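Local coordinates for protein CT_858 (Chlamydia trachomatis, PDB 3DOR) that probably acts as a secreted serine endopeptidase, cutting peptide bonds within its protein substrates, at residues F471-L476 against T487-A492. Sequence-based numbering, arbitrary orientation.
Sequences FFPVVL and TRTAGA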
ATOM      1  N   PHE B 471      -2.013  -5.244  25.021  1.00 23.12           N
ATOM      2  CA  PHE B 471      -0.974  -6.269  25.211  1.00 24.72           C
ATOM      3  C   PHE B 471       0.124  -5.988  26.244  1.00 24.07           C
ATOM      4  O   PHE B 471       0.534  -6.900  26.983  1.00 22.91           O
ATOM      5  CB  PHE B 471      -0.297  -6.591  23.867  1.00 26.56           C
ATOM      6  CG  PHE B 471      -1.255  -6.998  22.769  1.00 31.35           C
ATOM      7  CD1 PHE B 471      -0.882  -6.872  21.425  1.00 35.79           C
ATOM      8  CD2 PHE B 471      -2.525  -7.494  23.068  1.00 33.43           C
ATOM      9  CE1 PHE B 471      -1.770  -7.237  20.387  1.00 37.39           C
ATOM     10  CE2 PHE B 471      -3.415  -7.859  22.052  1.00 34.84           C
ATOM     11  CZ  PHE B 471      -3.038  -7.729  20.707  1.00 36.64           C
ATOM     12  N   PHE B 472       0.613  -4.750  26.281  1.00 22.56           N
ATOM     13  CA  PHE B 472       1.675  -4.375  27.215  1.00 23.84           C
ATOM     14  C   PHE B 472       1.319  -4.782  28.647  1.00 22.57           C
ATOM     15  O   PHE B 472       2.046  -5.553  29.270  1.00 23.28           O
ATOM     16  CB  PHE B 472       1.960  -2.856  27.139  1.00 21.62           C
ATOM     17  CG  PHE B 472       3.113  -2.394  28.011  1.00 21.61           C
ATOM     18  CD1 PHE B 472       4.430  -2.620  27.626  1.00 20.15           C
ATOM     19  CD2 PHE B 472       2.872  -1.699  29.205  1.00 20.89           C
ATOM     20  CE1 PHE B 472       5.508  -2.154  28.411  1.00 20.32           C
ATOM     21  CE2 PHE B 472       3.929  -1.232  29.999  1.00 20.93           C
ATOM     22  CZ  PHE B 472       5.256  -1.458  29.597  1.00 20.61           C
ATOM     23  N   PRO B 473       0.187  -4.294  29.186  1.00 23.96           N
ATOM     24  CA  PRO B 473      -0.142  -4.694  30.560  1.00 22.87           C
ATOM     25  C   PRO B 473      -0.506  -6.170  30.729  1.00 23.02           C
ATOM     26  O   PRO B 473      -0.220  -6.763  31.769  1.00 23.25           O
ATOM     27  CB  PRO B 473      -1.296  -3.761  30.925  1.00 20.26           C
ATOM     28  CG  PRO B 473      -1.977  -3.545  29.615  1.00 22.77           C
ATOM     29  CD  PRO B 473      -0.802  -3.330  28.672  1.00 24.13           C
ATOM     30  N   VAL B 474      -1.115  -6.773  29.714  1.00 22.22           N
ATOM     31  CA  VAL B 474      -1.498  -8.175  29.836  1.00 23.63           C
ATOM     32  C   VAL B 474      -0.273  -9.082  29.982  1.00 24.28           C
ATOM     33  O   VAL B 474      -0.284 -10.028  30.776  1.00 24.15           O
ATOM     34  CB  VAL B 474      -2.408  -8.644  28.639  1.00 25.22           C
ATOM     35  CG1 VAL B 474      -1.577  -9.143  27.455  1.00 22.26           C
ATOM     36  CG2 VAL B 474      -3.355  -9.726  29.126  1.00 24.84           C
ATOM     37  N   VAL B 475       0.792  -8.779  29.244  1.00 24.99           N
ATOM     38  CA  VAL B 475       2.020  -9.570  29.323  1.00 22.32           C
ATOM     39  C   VAL B 475       2.650  -9.413  30.704  1.00 22.47           C
ATOM     40  O   VAL B 475       3.062 -10.392  31.329  1.00 21.94           O
ATOM     41  CB  VAL B 475       3.057  -9.127  28.254  1.00 22.74           C
ATOM     42  CG1 VAL B 475       4.380  -9.856  28.480  1.00 20.83           C
ATOM     43  CG2 VAL B 475       2.531  -9.439  26.846  1.00 22.01           C
ATOM     44  N   LEU B 476       2.725  -8.176  31.177  1.00 21.68           N
ATOM     45  CA  LEU B 476       3.301  -7.892  32.488  1.00 20.85           C
ATOM     46  C   LEU B 476       2.436  -8.439  33.632  1.00 22.72           C
ATOM     47  O   LEU B 476       2.958  -8.847  34.682  1.00 21.41           O
ATOM     48  CB  LEU B 476       3.505  -6.379  32.649  1.00 18.27           C
ATOM     49  CG  LEU B 476       4.521  -5.775  31.659  1.00 21.67           C
ATOM     50  CD1 LEU B 476       4.648  -4.248  31.818  1.00 18.33           C
ATOM     51  CD2 LEU B 476       5.859  -6.450  31.888  1.00 19.88           C
ATOM     52  N   THR B 487      -7.906   1.662  35.062  1.00 24.27           N
ATOM     53  CA  THR B 487      -9.153   1.065  34.622  1.00 24.60           C
ATOM     54  C   THR B 487      -8.901   0.159  33.417  1.00 24.83           C
ATOM     55  O   THR B 487      -7.947   0.364  32.651  1.00 23.22           O
ATOM     56  CB  THR B 487     -10.247   2.142  34.295  1.00 24.93           C
ATOM     57  OG1 THR B 487      -9.750   3.108  33.358  1.00 24.27           O
ATOM     58  CG2 THR B 487     -10.675   2.859  35.581  1.00 22.59           C
ATOM     59  N   ARG B 488      -9.758  -0.854  33.286  1.00 23.64           N
ATOM     60  CA  ARG B 488      -9.709  -1.852  32.221  1.00 21.97           C
ATOM     61  C   ARG B 488      -9.444  -1.255  30.839  1.00 21.15           C
ATOM     62  O   ARG B 488     -10.038  -0.237  30.467  1.00 19.31           O
ATOM     63  CB  ARG B 488     -11.041  -2.626  32.221  1.00 22.34           C
ATOM     64  CG  ARG B 488     -11.195  -3.695  31.161  1.00 22.77           C
ATOM     65  CD  ARG B 488     -12.608  -4.336  31.223  1.00 24.72           C
ATOM     66  NE  ARG B 488     -12.860  -5.022  32.493  1.00 22.47           N
ATOM     67  CZ  ARG B 488     -12.490  -6.270  32.767  1.00 23.17           C
ATOM     68  NH1 ARG B 488     -11.849  -6.996  31.862  1.00 22.14           N
ATOM     69  NH2 ARG B 488     -12.736  -6.787  33.966  1.00 23.47           N
ATOM     70  N   THR B 489      -8.565  -1.904  30.072  1.00 20.59           N
ATOM     71  CA  THR B 489      -8.238  -1.437  28.728  1.00 22.46           C
ATOM     72  C   THR B 489      -9.397  -1.702  27.748  1.00 26.53           C
ATOM     73  O   THR B 489     -10.307  -2.491  28.036  1.00 25.91           O
ATOM     74  CB  THR B 489      -6.919  -2.095  28.210  1.00 24.46           C
ATOM     75  OG1 THR B 489      -7.085  -3.515  28.122  1.00 25.04           O
ATOM     76  CG2 THR B 489      -5.745  -1.788  29.175  1.00 19.66           C
ATOM     77  N   ALA B 490      -9.352  -1.042  26.593  1.00 25.75           N
ATOM     78  CA  ALA B 490     -10.404  -1.143  25.580  1.00 25.30           C
ATOM     79  C   ALA B 490     -10.725  -2.524  25.027  1.00 26.13           C
ATOM     80  O   ALA B 490     -11.892  -2.898  24.919  1.00 26.09           O
ATOM     81  CB  ALA B 490     -10.094  -0.204  24.429  1.00 25.58           C
ATOM     82  N   GLY B 491      -9.701  -3.271  24.646  1.00 25.28           N
ATOM     83  CA  GLY B 491      -9.941  -4.591  24.110  1.00 26.37           C
ATOM     84  C   GLY B 491      -9.953  -4.689  22.596  1.00 27.59           C
ATOM     85  O   GLY B 491     -10.939  -5.137  21.998  1.00 26.67           O
ATOM     86  N   ALA B 492      -8.886  -4.221  21.958  1.00 27.34           N
ATOM     87  CA  ALA B 492      -8.761  -4.351  20.506  1.00 25.88           C
ATOM     88  C   ALA B 492      -7.794  -5.536  20.454  1.00 26.91           C
ATOM     89  O   ALA B 492      -6.588  -5.365  20.267  1.00 28.82           O
ATOM     90  CB  ALA B 492      -8.131  -3.098  19.902  1.00 25.32           C
TER
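Two groups grip Thr489 OG1 where the loop 487-492 passes the helix segment 471-476, while the CG2 of the same side chain makes the touch, meeting CG of Pro473 at 4.2 Å. The hydroxyl's partners are the carboxylate oxygen OD1 of Asp470, one residue before the segment, and the backbone N of Val530. A chi1 of 62° sets OG1 between the backbone N and the carbonyl carbon and swings CG2 to the position anti to that carbon, so one threonine turns its methyl to the proline and its oxygen to the aspartate. The proline and threonine side chains run obliquely past each other, and their contact is purely van der Waals.

Asp470 has further bonds to the loop. Besides the Thr489 hydroxyl, its OD1 takes the backbone N-H of Gly491, and its OD2 takes that of Ala492. A single carboxylate near the start of the helix thus holds three points of the loop, at Thr489, Gly491 and Ala492, and probably helps set how it runs past Phe471 and Pro473. Gly491 itself has the positive phi, 98°, that a residue without a side chain adopts easily.

A second touch lies further along: the Phe471 ring reaches toward the backbone of Ala492, with CZ 4.3 Å from the carbonyl O, which approaches obliquely. The two segments bury just 85 Å² against each other, yet all four touching residues are buried.

This contact lies within the peptidase S41 region. Helix 468-478 follows strand 457-461 and leads to the parallel, adjacent strand 483-486, a beta-alpha-beta connection; the loop leaves that second strand, and Pro473 and Thr489 both rest on Ile461 of the first.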